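Local coordinates for protein copper-containing nitrite reductase (Hyphomicrobium denitrificans 1NES1, PDB 6TFO) that probably reduces nitrite to nitric oxide with electrons from cytochrome c, working as a copper-containing homotrimer of three-domain subunits, at residues R42-I46 with E76-A82; P198-V204 with L279-E285; L219-S223 with H271-M276; D292-Y296 with L344-V348. One frame throughout, in Å; residues are numbered along the deposited sequence.

Each contact joins parts of a cupredoxin-like beta sandwich. Contacts 1 and 3 are buried and hold parts of copper sites in different domains, their centres about 45 Å apart. Contact 1 supplies one copper ligand, hydrogen-bonded to a carboxylate of its own loop, and has one hydrogen bond between its segments; contact 3 supplies three ligands and has none. Contacts 2 and 4 bind no metal and are partly buried. Contact 2 pairs two strands of one sheet through backbone hydrogen bonds, whereas contact 4 packs side chains between sheets. Contacts 2 and 3 adjoin where helix 268-274 leads into strand 277-283. Contacts 2 and 4 touch through the salt bridge Arg201 NH1 to Glu294 OE1, 2.6 Å.

Contact 1. Residues R42-I46 with E76-A82; sequences RMVYI and EGAQHDA. With CU (copper (II) ion), chain L.
Strand 42-46 runs past an irregular loop, 76-82, that carries a copper ligand, as in the type 1 sites of cupredoxins. The backbones stay apart: the nearest CA pairs are Met43 with Glu76 at 9.5 Å and Tyr45 with Ala82 at 9.2 Å. Two strand side chains bridge the gap. Met43 points toward the loop with chi1 and chi2 both t. Its CE lies 3.8 Å from Ala78 CB, and its SD lies 3.9 Å from His80 CE1, at the edge of the imidazole. Tyr45 leaves the strand sideways with chi1 m. Its OH donates to Asp81 O at 2.6 Å and lies 3.7 Å from Ala82 CB.

His80 takes chi1 m and binds copper through ND1 at 2.0 Å. Its NE2 donates to Glu76 OE2 at 2.6 Å, a His-carboxylate hydrogen bond that probably helps to orient the ring. Ala78 N donates to the same Glu76 OE2 at 2.8 Å. Gly77, between Glu76 and Ala78, has phi 113°.

Cys117 and His122 also bind the ion, and Met127 is the remaining site residue. Strand 42-48 is outermost in its sheet within the chain, beside strand 30-39, and the loop joins strand 67-73 to strand 83-84.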
# COMPACT_ATOMS: atom_id res chain seq x y z
N ARG C 42 5.08 13.28 19.82
CA ARG C 42 4.66 12.74 21.15
C ARG C 42 3.69 11.57 20.97
O ARG C 42 3.07 11.45 19.88
CB ARG C 42 4.05 13.87 21.98
CG ARG C 42 5.09 14.71 22.69
CD ARG C 42 4.67 16.15 22.89
NE ARG C 42 3.37 16.30 23.52
CZ ARG C 42 2.30 16.89 22.96
NH1 ARG C 42 2.35 17.41 21.74
NH2 ARG C 42 1.17 16.97 23.65
N MET C 43 3.58 10.73 21.99
CA MET C 43 2.52 9.71 22.12
C MET C 43 1.27 10.39 22.69
O MET C 43 1.35 10.93 23.82
CB MET C 43 2.96 8.59 23.06
CG MET C 43 2.19 7.32 22.88
SD MET C 43 2.91 6.10 24.01
CE MET C 43 3.19 4.79 22.83
N VAL C 44 0.18 10.41 21.92
CA VAL C 44 -1.00 11.28 22.20
C VAL C 44 -2.33 10.54 21.98
O VAL C 44 -2.34 9.37 21.52
CB VAL C 44 -0.97 12.56 21.33
CG1 VAL C 44 0.25 13.40 21.64
CG2 VAL C 44 -1.07 12.23 19.84
N TYR C 45 -3.40 11.22 22.34
CA TYR C 45 -4.77 10.91 21.90
C TYR C 45 -5.04 11.76 20.66
O TYR C 45 -4.62 12.93 20.64
CB TYR C 45 -5.77 11.21 23.02
CG TYR C 45 -5.61 10.42 24.29
CD1 TYR C 45 -6.09 9.13 24.42
CD2 TYR C 45 -5.09 11.02 25.42
CE1 TYR C 45 -6.00 8.44 25.61
CE2 TYR C 45 -5.00 10.35 26.63
CZ TYR C 45 -5.46 9.05 26.72
OH TYR C 45 -5.35 8.39 27.91
N ILE C 46 -5.68 11.18 19.66
CA ILE C 46 -6.14 11.90 18.44
C ILE C 46 -7.66 11.76 18.34
O ILE C 46 -8.17 10.63 18.41
CB ILE C 46 -5.43 11.37 17.19
CG1 ILE C 46 -3.92 11.26 17.41
CG2 ILE C 46 -5.76 12.26 15.99
CD1 ILE C 46 -3.24 10.26 16.50
N GLU C 76 -1.85 2.47 17.62
CA GLU C 76 -0.46 2.08 17.25
C GLU C 76 0.01 0.80 17.96
O GLU C 76 0.96 0.20 17.46
CB GLU C 76 0.47 3.27 17.50
CG GLU C 76 1.02 3.35 18.91
CD GLU C 76 -0.04 3.45 20.00
OE1 GLU C 76 -0.99 4.26 19.84
OE2 GLU C 76 0.09 2.70 20.99
N GLY C 77 -0.60 0.37 19.06
CA GLY C 77 -0.42 -1.01 19.56
C GLY C 77 0.33 -1.09 20.88
O GLY C 77 0.72 -2.20 21.26
N ALA C 78 0.51 0.02 21.59
CA ALA C 78 1.01 0.00 22.99
C ALA C 78 -0.20 -0.16 23.92
O ALA C 78 -1.31 -0.12 23.43
CB ALA C 78 1.80 1.25 23.29
N GLN C 79 0.02 -0.38 25.21
CA GLN C 79 -1.09 -0.47 26.20
C GLN C 79 -1.51 0.95 26.56
O GLN C 79 -0.62 1.82 26.73
CB GLN C 79 -0.70 -1.25 27.45
CG GLN C 79 -0.38 -2.71 27.15
CD GLN C 79 -0.40 -3.54 28.41
OE1 GLN C 79 -0.07 -3.08 29.49
NE2 GLN C 79 -0.83 -4.77 28.26
N HIS C 80 -2.82 1.17 26.62
CA HIS C 80 -3.45 2.49 26.88
C HIS C 80 -4.76 2.33 27.66
O HIS C 80 -5.50 1.32 27.47
CB HIS C 80 -3.72 3.27 25.57
CG HIS C 80 -2.52 3.48 24.71
ND1 HIS C 80 -1.50 4.32 25.07
CD2 HIS C 80 -2.18 2.96 23.51
CE1 HIS C 80 -0.57 4.30 24.14
NE2 HIS C 80 -0.97 3.47 23.18
N ASP C 81 -5.04 3.33 28.49
CA ASP C 81 -6.39 3.65 28.97
C ASP C 81 -6.57 5.17 28.87
O ASP C 81 -5.66 5.87 28.38
CB ASP C 81 -6.60 3.07 30.36
CG ASP C 81 -5.69 3.67 31.42
OD1 ASP C 81 -5.14 4.72 31.15
OD2 ASP C 81 -5.57 3.06 32.49
N ALA C 82 -7.74 5.65 29.28
CA ALA C 82 -8.03 7.07 29.56
C ALA C 82 -8.62 7.13 30.96
O ALA C 82 -9.48 6.28 31.27
CB ALA C 82 -8.96 7.61 28.50
CU CU L . -1.10 5.03 26.94

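Contact 2. Residues P198-V204 with L279-E285; sequences PFLRVRV and LLLVEPE
This is a parallel strand pair in a cupredoxin-type beta sandwich. Strand 200-203 is an outermost strand of its sheet within the chain, beside strand 277-283. The axes of strands 200-203 and 279-283 approach to 4.5 Å at 18°. The register pairs Leu200 with Leu280, Arg201 with Leu281, Val202 with Val282 and Arg203 with Glu283, at CA distances of 4.5 to 5.0 Å.

Five backbone hydrogen bonds form the ladder. Leu200 N donates to Leu279 O at 3.0 Å, and Leu281 N to Leu200 O at 2.7 Å. Val202 N donates to Leu281 O at 2.9 Å, and Glu283 N to Val202 O at 2.8 Å. Val204 N closes it on Glu283 O at 2.9 Å. Strand 277-283 also bonds to strand 257-262. Arg203 N is taken by Asp206 OD2, and Leu279 N by Tyr296 OH.

Leu200, Val202, Leu280 and Val282 share one apolar face, where Val202 CG2 meets Val282 CG2 at 3.9 Å. Arg201, Arg203, Leu281 and Glu283 occupy the other. Arg203 NH1 donates to Val204 O at 2.9 Å, and Arg203 NH2 makes a long 3.6 Å salt bridge to Glu285 OE1. Arg201 is t to chi3; its NH1 pairs with Glu294, and Glu283 OE2 also accepts from Ile159 N. Leu281 CD2 lies over the Arg201 guanidinium; at its edge Arg201 NE donates to Glu283 OE2, a 2.9 Å salt bridge.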
# COMPACT_ATOMS: atom_id res chain seq x y z
N PRO C 198 -46.45 12.83 3.25
CA PRO C 198 -47.72 13.03 3.94
C PRO C 198 -48.34 11.69 4.37
O PRO C 198 -48.20 10.75 3.61
CB PRO C 198 -48.58 13.75 2.90
CG PRO C 198 -47.56 14.49 2.05
CD PRO C 198 -46.40 13.52 1.96
N PHE C 199 -48.93 11.64 5.56
CA PHE C 199 -49.78 10.52 6.04
C PHE C 199 -51.12 10.57 5.28
O PHE C 199 -51.88 11.53 5.44
CB PHE C 199 -49.98 10.59 7.56
CG PHE C 199 -50.60 9.35 8.16
CD1 PHE C 199 -51.97 9.12 8.08
CD2 PHE C 199 -49.81 8.42 8.83
CE1 PHE C 199 -52.52 7.98 8.64
CE2 PHE C 199 -50.37 7.29 9.39
CZ PHE C 199 -51.73 7.07 9.29
N LEU C 200 -51.37 9.59 4.43
CA LEU C 200 -52.62 9.48 3.64
C LEU C 200 -53.59 8.56 4.39
O LEU C 200 -53.19 7.46 4.81
CB LEU C 200 -52.28 8.94 2.25
CG LEU C 200 -51.18 9.70 1.51
CD1 LEU C 200 -50.89 9.05 0.16
CD2 LEU C 200 -51.56 11.17 1.33
N ARG C 201 -54.81 9.05 4.59
CA ARG C 201 -55.86 8.39 5.41
C ARG C 201 -57.15 8.37 4.59
O ARG C 201 -57.68 9.46 4.27
CB ARG C 201 -56.04 9.13 6.74
CG ARG C 201 -56.69 8.28 7.83
CD ARG C 201 -56.49 8.89 9.20
NE ARG C 201 -56.90 7.98 10.27
CZ ARG C 201 -56.45 8.03 11.53
NH1 ARG C 201 -55.54 8.92 11.90
NH2 ARG C 201 -56.90 7.17 12.41
N VAL C 202 -57.57 7.19 4.19
CA VAL C 202 -58.85 6.96 3.47
C VAL C 202 -59.61 5.83 4.17
O VAL C 202 -59.10 5.24 5.17
CB VAL C 202 -58.57 6.66 1.98
CG1 VAL C 202 -57.86 7.83 1.32
CG2 VAL C 202 -57.79 5.35 1.79
N ARG C 203 -60.83 5.56 3.69
CA ARG C 203 -61.72 4.48 4.18
C ARG C 203 -61.70 3.39 3.11
O ARG C 203 -61.66 3.76 1.92
CB ARG C 203 -63.09 5.11 4.43
CG ARG C 203 -64.17 4.12 4.81
CD ARG C 203 -65.53 4.63 4.32
NE ARG C 203 -66.62 3.93 4.99
CZ ARG C 203 -67.07 2.72 4.65
NH1 ARG C 203 -66.58 2.07 3.61
NH2 ARG C 203 -68.05 2.18 5.34
N VAL C 204 -61.70 2.11 3.48
CA VAL C 204 -61.83 1.01 2.48
C VAL C 204 -63.06 1.31 1.61
O VAL C 204 -64.04 1.91 2.14
CB VAL C 204 -61.89 -0.40 3.11
CG1 VAL C 204 -63.11 -0.60 4.01
CG2 VAL C 204 -61.79 -1.48 2.04
N LEU C 279 -46.74 6.64 4.72
CA LEU C 279 -47.79 5.66 5.13
C LEU C 279 -49.14 6.08 4.55
O LEU C 279 -49.46 7.29 4.56
CB LEU C 279 -47.84 5.58 6.65
CG LEU C 279 -46.71 4.80 7.33
CD1 LEU C 279 -46.93 4.76 8.83
CD2 LEU C 279 -46.59 3.39 6.78
N LEU C 280 -49.88 5.10 4.02
CA LEU C 280 -51.32 5.14 3.63
C LEU C 280 -52.09 4.23 4.59
O LEU C 280 -51.84 3.00 4.54
CB LEU C 280 -51.47 4.64 2.18
CG LEU C 280 -52.90 4.45 1.69
CD1 LEU C 280 -53.63 5.80 1.67
CD2 LEU C 280 -52.92 3.78 0.33
N LEU C 281 -52.93 4.81 5.44
CA LEU C 281 -53.95 4.08 6.25
C LEU C 281 -55.23 3.97 5.43
O LEU C 281 -55.82 5.04 5.11
CB LEU C 281 -54.23 4.81 7.58
CG LEU C 281 -55.22 4.14 8.52
CD1 LEU C 281 -54.76 2.76 8.94
CD2 LEU C 281 -55.45 5.00 9.75
N VAL C 282 -55.61 2.75 5.06
CA VAL C 282 -56.97 2.42 4.55
C VAL C 282 -57.77 1.91 5.75
O VAL C 282 -57.58 0.76 6.15
CB VAL C 282 -56.90 1.42 3.38
CG1 VAL C 282 -58.27 1.15 2.79
CG2 VAL C 282 -55.96 1.92 2.30
N GLU C 283 -58.58 2.78 6.35
CA GLU C 283 -59.39 2.45 7.56
C GLU C 283 -60.40 1.35 7.22
O GLU C 283 -61.04 1.37 6.17
CB GLU C 283 -60.12 3.68 8.08
CG GLU C 283 -59.25 4.60 8.92
CD GLU C 283 -60.07 5.66 9.64
OE1 GLU C 283 -61.26 5.40 9.85
OE2 GLU C 283 -59.53 6.72 9.99
N PRO C 284 -60.60 0.36 8.11
CA PRO C 284 -61.69 -0.60 7.93
C PRO C 284 -63.03 0.14 8.15
O PRO C 284 -62.99 1.24 8.67
CB PRO C 284 -61.40 -1.66 9.00
CG PRO C 284 -60.66 -0.91 10.10
CD PRO C 284 -59.88 0.17 9.38
N GLU C 285 -64.16 -0.46 7.78
CA GLU C 285 -65.50 0.21 7.83
C GLU C 285 -65.74 0.83 9.21
O GLU C 285 -66.14 2.03 9.26
CB GLU C 285 -66.61 -0.78 7.47
CG GLU C 285 -66.64 -1.13 6.00
CD GLU C 285 -68.03 -1.46 5.48
OE1 GLU C 285 -68.24 -1.26 4.27
OE2 GLU C 285 -68.89 -1.88 6.29

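Contact 3. Residues L219-S223 with H271-M276; sequences LMIHS and HITNGM. With CU (copper (II) ion), chain J.
His222 ND1 and His271 ND1 lie 3.3 Å apart, yet share no hydrogen bond: both bind the copper ion. This is the type 1 copper site of a cupredoxin-like domain. The loop 219-223 supplies His222, the last turn of helix 268-274 supplies His271, and the loop just after it supplies Met276. The CA atoms of His222 and His271 are 8.2 Å apart, so the side chains and the metal fill the gap.

All three ligands take chi1 m; Met276 follows with chi2 t and chi3 p. The imidazole planes stand at 75°, with centroids 5.0 Å apart. Ile221 O approaches His271 CE1 to 3.3 Å. A Schellman motif at Gly275, phi 134°, follows the helix, and the Met276 CA-to-CB bond points toward loop 219-223; Met276 N donates to His271 O at 3.2 Å.

Cys263 is the fourth ligand, and Glu175 accepts from His222 NE2. Copper is bound by His222 ND1 at 2.0 Å, His271 ND1 at 2.1 Å and Met276 SD at 2.5 Å.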
# COMPACT_ATOMS: atom_id res chain seq x y z
N LEU C 219 -34.05 17.00 -10.87
CA LEU C 219 -33.20 16.37 -11.91
C LEU C 219 -33.86 15.05 -12.33
O LEU C 219 -33.77 14.70 -13.49
CB LEU C 219 -31.79 16.14 -11.35
CG LEU C 219 -31.04 17.38 -10.87
CD1 LEU C 219 -29.67 17.01 -10.33
CD2 LEU C 219 -30.88 18.42 -11.96
N MET C 220 -34.49 14.35 -11.40
CA MET C 220 -34.93 12.95 -11.65
C MET C 220 -36.43 12.89 -11.94
O MET C 220 -37.20 13.71 -11.40
CB MET C 220 -34.61 12.05 -10.46
CG MET C 220 -33.19 12.18 -9.98
SD MET C 220 -32.01 12.01 -11.31
CE MET C 220 -30.50 12.22 -10.37
N ILE C 221 -36.82 11.93 -12.77
CA ILE C 221 -38.19 11.37 -12.83
C ILE C 221 -38.55 10.87 -11.42
O ILE C 221 -37.67 10.36 -10.72
CB ILE C 221 -38.26 10.26 -13.92
CG1 ILE C 221 -37.99 10.80 -15.33
CG2 ILE C 221 -39.59 9.52 -13.86
CD1 ILE C 221 -37.73 9.73 -16.38
N HIS C 222 -39.79 11.08 -10.98
CA HIS C 222 -40.33 10.49 -9.72
C HIS C 222 -41.67 9.80 -9.99
O HIS C 222 -42.30 10.06 -11.04
CB HIS C 222 -40.44 11.56 -8.63
CG HIS C 222 -39.11 12.06 -8.22
ND1 HIS C 222 -38.25 11.30 -7.50
CD2 HIS C 222 -38.47 13.22 -8.50
CE1 HIS C 222 -37.13 11.97 -7.31
NE2 HIS C 222 -37.25 13.16 -7.91
N SER C 223 -42.09 8.96 -9.04
CA SER C 223 -43.27 8.08 -9.17
C SER C 223 -43.80 7.75 -7.77
O SER C 223 -43.26 8.28 -6.78
CB SER C 223 -42.90 6.85 -9.94
OG SER C 223 -41.92 6.10 -9.23
N HIS C 271 -33.99 6.32 -4.54
CA HIS C 271 -35.18 7.18 -4.29
C HIS C 271 -35.66 6.98 -2.85
O HIS C 271 -36.02 7.96 -2.20
CB HIS C 271 -36.24 6.91 -5.35
CG HIS C 271 -35.86 7.43 -6.69
ND1 HIS C 271 -36.37 8.61 -7.18
CD2 HIS C 271 -35.02 6.95 -7.63
CE1 HIS C 271 -35.85 8.84 -8.37
NE2 HIS C 271 -35.03 7.83 -8.67
N ILE C 272 -35.62 5.75 -2.35
CA ILE C 272 -36.10 5.44 -0.97
C ILE C 272 -35.12 6.01 0.06
O ILE C 272 -35.59 6.83 0.88
CB ILE C 272 -36.41 3.95 -0.79
CG1 ILE C 272 -37.66 3.56 -1.59
CG2 ILE C 272 -36.55 3.58 0.68
CD1 ILE C 272 -37.87 2.07 -1.71
N THR C 273 -33.82 5.67 0.01
CA THR C 273 -32.81 6.18 0.99
C THR C 273 -32.87 7.71 1.06
O THR C 273 -32.68 8.26 2.18
CB THR C 273 -31.38 5.69 0.71
OG1 THR C 273 -30.56 6.21 1.76
CG2 THR C 273 -30.82 6.12 -0.62
N ASN C 274 -33.11 8.37 -0.07
CA ASN C 274 -33.08 9.85 -0.19
C ASN C 274 -34.29 10.47 0.50
O ASN C 274 -34.21 11.67 0.81
CB ASN C 274 -32.95 10.28 -1.65
CG ASN C 274 -31.52 10.24 -2.15
OD1 ASN C 274 -31.24 10.66 -3.26
ND2 ASN C 274 -30.61 9.71 -1.34
N GLY C 275 -35.37 9.70 0.69
CA GLY C 275 -36.46 10.02 1.64
C GLY C 275 -37.86 9.86 1.08
O GLY C 275 -38.80 10.35 1.76
N MET C 276 -38.03 9.18 -0.07
CA MET C 276 -39.33 9.09 -0.78
C MET C 276 -40.10 7.86 -0.27
O MET C 276 -40.26 6.87 -1.01
CB MET C 276 -39.13 9.06 -2.31
CG MET C 276 -38.34 10.29 -2.81
SD MET C 276 -38.48 10.64 -4.60
CE MET C 276 -40.07 11.44 -4.62
CU CU J . -38.29 9.40 -6.77

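Contact 4. Residues D292-Y296 with L344-V348; sequences DREFY and LYANV
This is side-chain packing between the two sheets of a cupredoxin-like beta sandwich, away from the copper sites. Segment 292-296 holds the start of strand 293-302, and segment 344-348 begins with the short strand 344-345. The two are not paired: no hydrogen bond joins them. The nearest CA pairs are Arg293 with Ala346 at 7.4 Å and Phe295 with Leu344 at 7.7 Å.

Arg293 and Phe295 alternate along the strand with Glu294, so both point toward the other segment. Phe295, with chi1 m, is the buried centre. Leu344, with chi1 m and chi2 p, sets CD2 over the ring face in a CH-pi contact. The CD2 atom of Leu344 is 3.7 Å from the Phe295 ring centroid and 3.5 Å from Phe295 CG. At the ring edge, Phe295 CZ lies 3.2 Å from Tyr345 O.

Arg293 lies at the more exposed end, with chi1 and chi2 t and chi3 m. Its CD lies 3.3 Å from Tyr345 O, and its NE is 4.0 Å from Ala346 CB. Arg293 NH1 comes within 3.3 Å of Asn347 ND2, but both are donors. The charge is met by a salt bridge from Arg293 NH1 to Glu350.

Strand 293-302 lies between strands 328-331 and 351-360 in one sheet. Strand 344-345 borders the facing sheet beside strand 430-434, where Leu344 and Ala346 touch Leu432.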
# COMPACT_ATOMS: atom_id res chain seq x y z
N ASP C 292 -56.68 8.04 22.40
CA ASP C 292 -56.56 9.48 22.76
C ASP C 292 -55.63 10.20 21.77
O ASP C 292 -56.03 11.28 21.29
CB ASP C 292 -56.11 9.64 24.21
CG ASP C 292 -57.08 8.98 25.14
OD1 ASP C 292 -58.30 9.12 24.91
OD2 ASP C 292 -56.63 8.31 26.07
N ARG C 293 -54.47 9.63 21.45
CA ARG C 293 -53.46 10.36 20.63
C ARG C 293 -52.76 9.42 19.64
O ARG C 293 -52.38 8.28 20.02
CB ARG C 293 -52.45 11.06 21.53
CG ARG C 293 -51.80 12.24 20.83
CD ARG C 293 -50.76 12.85 21.73
NE ARG C 293 -51.34 13.41 22.93
CZ ARG C 293 -51.94 14.59 23.02
NH1 ARG C 293 -52.41 15.00 24.18
NH2 ARG C 293 -52.09 15.35 21.96
N GLU C 294 -52.58 9.93 18.42
CA GLU C 294 -51.93 9.22 17.29
C GLU C 294 -50.61 9.89 16.88
O GLU C 294 -50.50 11.14 16.96
CB GLU C 294 -52.90 9.23 16.12
CG GLU C 294 -54.19 8.50 16.39
CD GLU C 294 -54.98 8.28 15.11
OE1 GLU C 294 -55.25 9.29 14.41
OE2 GLU C 294 -55.27 7.10 14.80
N PHE C 295 -49.67 9.07 16.41
CA PHE C 295 -48.32 9.51 15.97
C PHE C 295 -47.91 8.77 14.69
O PHE C 295 -48.29 7.58 14.50
CB PHE C 295 -47.29 9.26 17.06
CG PHE C 295 -47.45 10.13 18.28
CD1 PHE C 295 -47.28 11.50 18.19
CD2 PHE C 295 -47.74 9.58 19.52
CE1 PHE C 295 -47.40 12.31 19.31
CE2 PHE C 295 -47.86 10.39 20.64
CZ PHE C 295 -47.68 11.75 20.54
N TYR C 296 -47.13 9.47 13.87
CA TYR C 296 -46.58 9.06 12.55
C TYR C 296 -45.05 8.97 12.66
O TYR C 296 -44.39 10.01 12.82
CB TYR C 296 -47.00 10.10 11.53
CG TYR C 296 -46.63 9.83 10.10
CD1 TYR C 296 -46.26 8.58 9.64
CD2 TYR C 296 -46.75 10.85 9.17
CE1 TYR C 296 -45.99 8.36 8.30
CE2 TYR C 296 -46.49 10.64 7.84
CZ TYR C 296 -46.11 9.40 7.39
OH TYR C 296 -45.85 9.23 6.06
N LEU C 344 -42.17 13.68 20.42
CA LEU C 344 -43.56 13.26 20.73
C LEU C 344 -43.90 13.78 22.13
O LEU C 344 -43.04 13.66 23.05
CB LEU C 344 -43.68 11.73 20.67
CG LEU C 344 -43.59 11.10 19.28
CD1 LEU C 344 -42.16 11.12 18.74
CD2 LEU C 344 -44.09 9.67 19.31
N TYR C 345 -45.11 14.35 22.28
CA TYR C 345 -45.69 14.85 23.55
C TYR C 345 -47.03 14.16 23.80
O TYR C 345 -47.84 14.00 22.87
CB TYR C 345 -45.84 16.37 23.50
CG TYR C 345 -44.53 17.10 23.39
CD1 TYR C 345 -43.69 17.26 24.49
CD2 TYR C 345 -44.09 17.60 22.16
CE1 TYR C 345 -42.48 17.91 24.39
CE2 TYR C 345 -42.87 18.25 22.04
CZ TYR C 345 -42.06 18.41 23.16
OH TYR C 345 -40.87 19.06 23.02
N ALA C 346 -47.25 13.72 25.04
CA ALA C 346 -48.51 13.06 25.47
C ALA C 346 -48.72 13.27 26.98
O ALA C 346 -47.78 13.76 27.65
CB ALA C 346 -48.48 11.60 25.09
N ASN C 347 -49.90 12.90 27.48
CA ASN C 347 -50.32 13.08 28.89
C ASN C 347 -50.59 11.72 29.55
O ASN C 347 -51.14 10.81 28.86
CB ASN C 347 -51.53 14.01 28.96
CG ASN C 347 -51.20 15.37 28.39
OD1 ASN C 347 -50.28 16.04 28.85
ND2 ASN C 347 -51.93 15.75 27.36
N VAL C 348 -50.21 11.60 30.83
CA VAL C 348 -50.51 10.40 31.66
C VAL C 348 -52.00 10.07 31.51
O VAL C 348 -52.80 11.01 31.44
CB VAL C 348 -50.13 10.64 33.14
CG1 VAL C 348 -50.58 9.48 34.02
CG2 VAL C 348 -48.63 10.87 33.29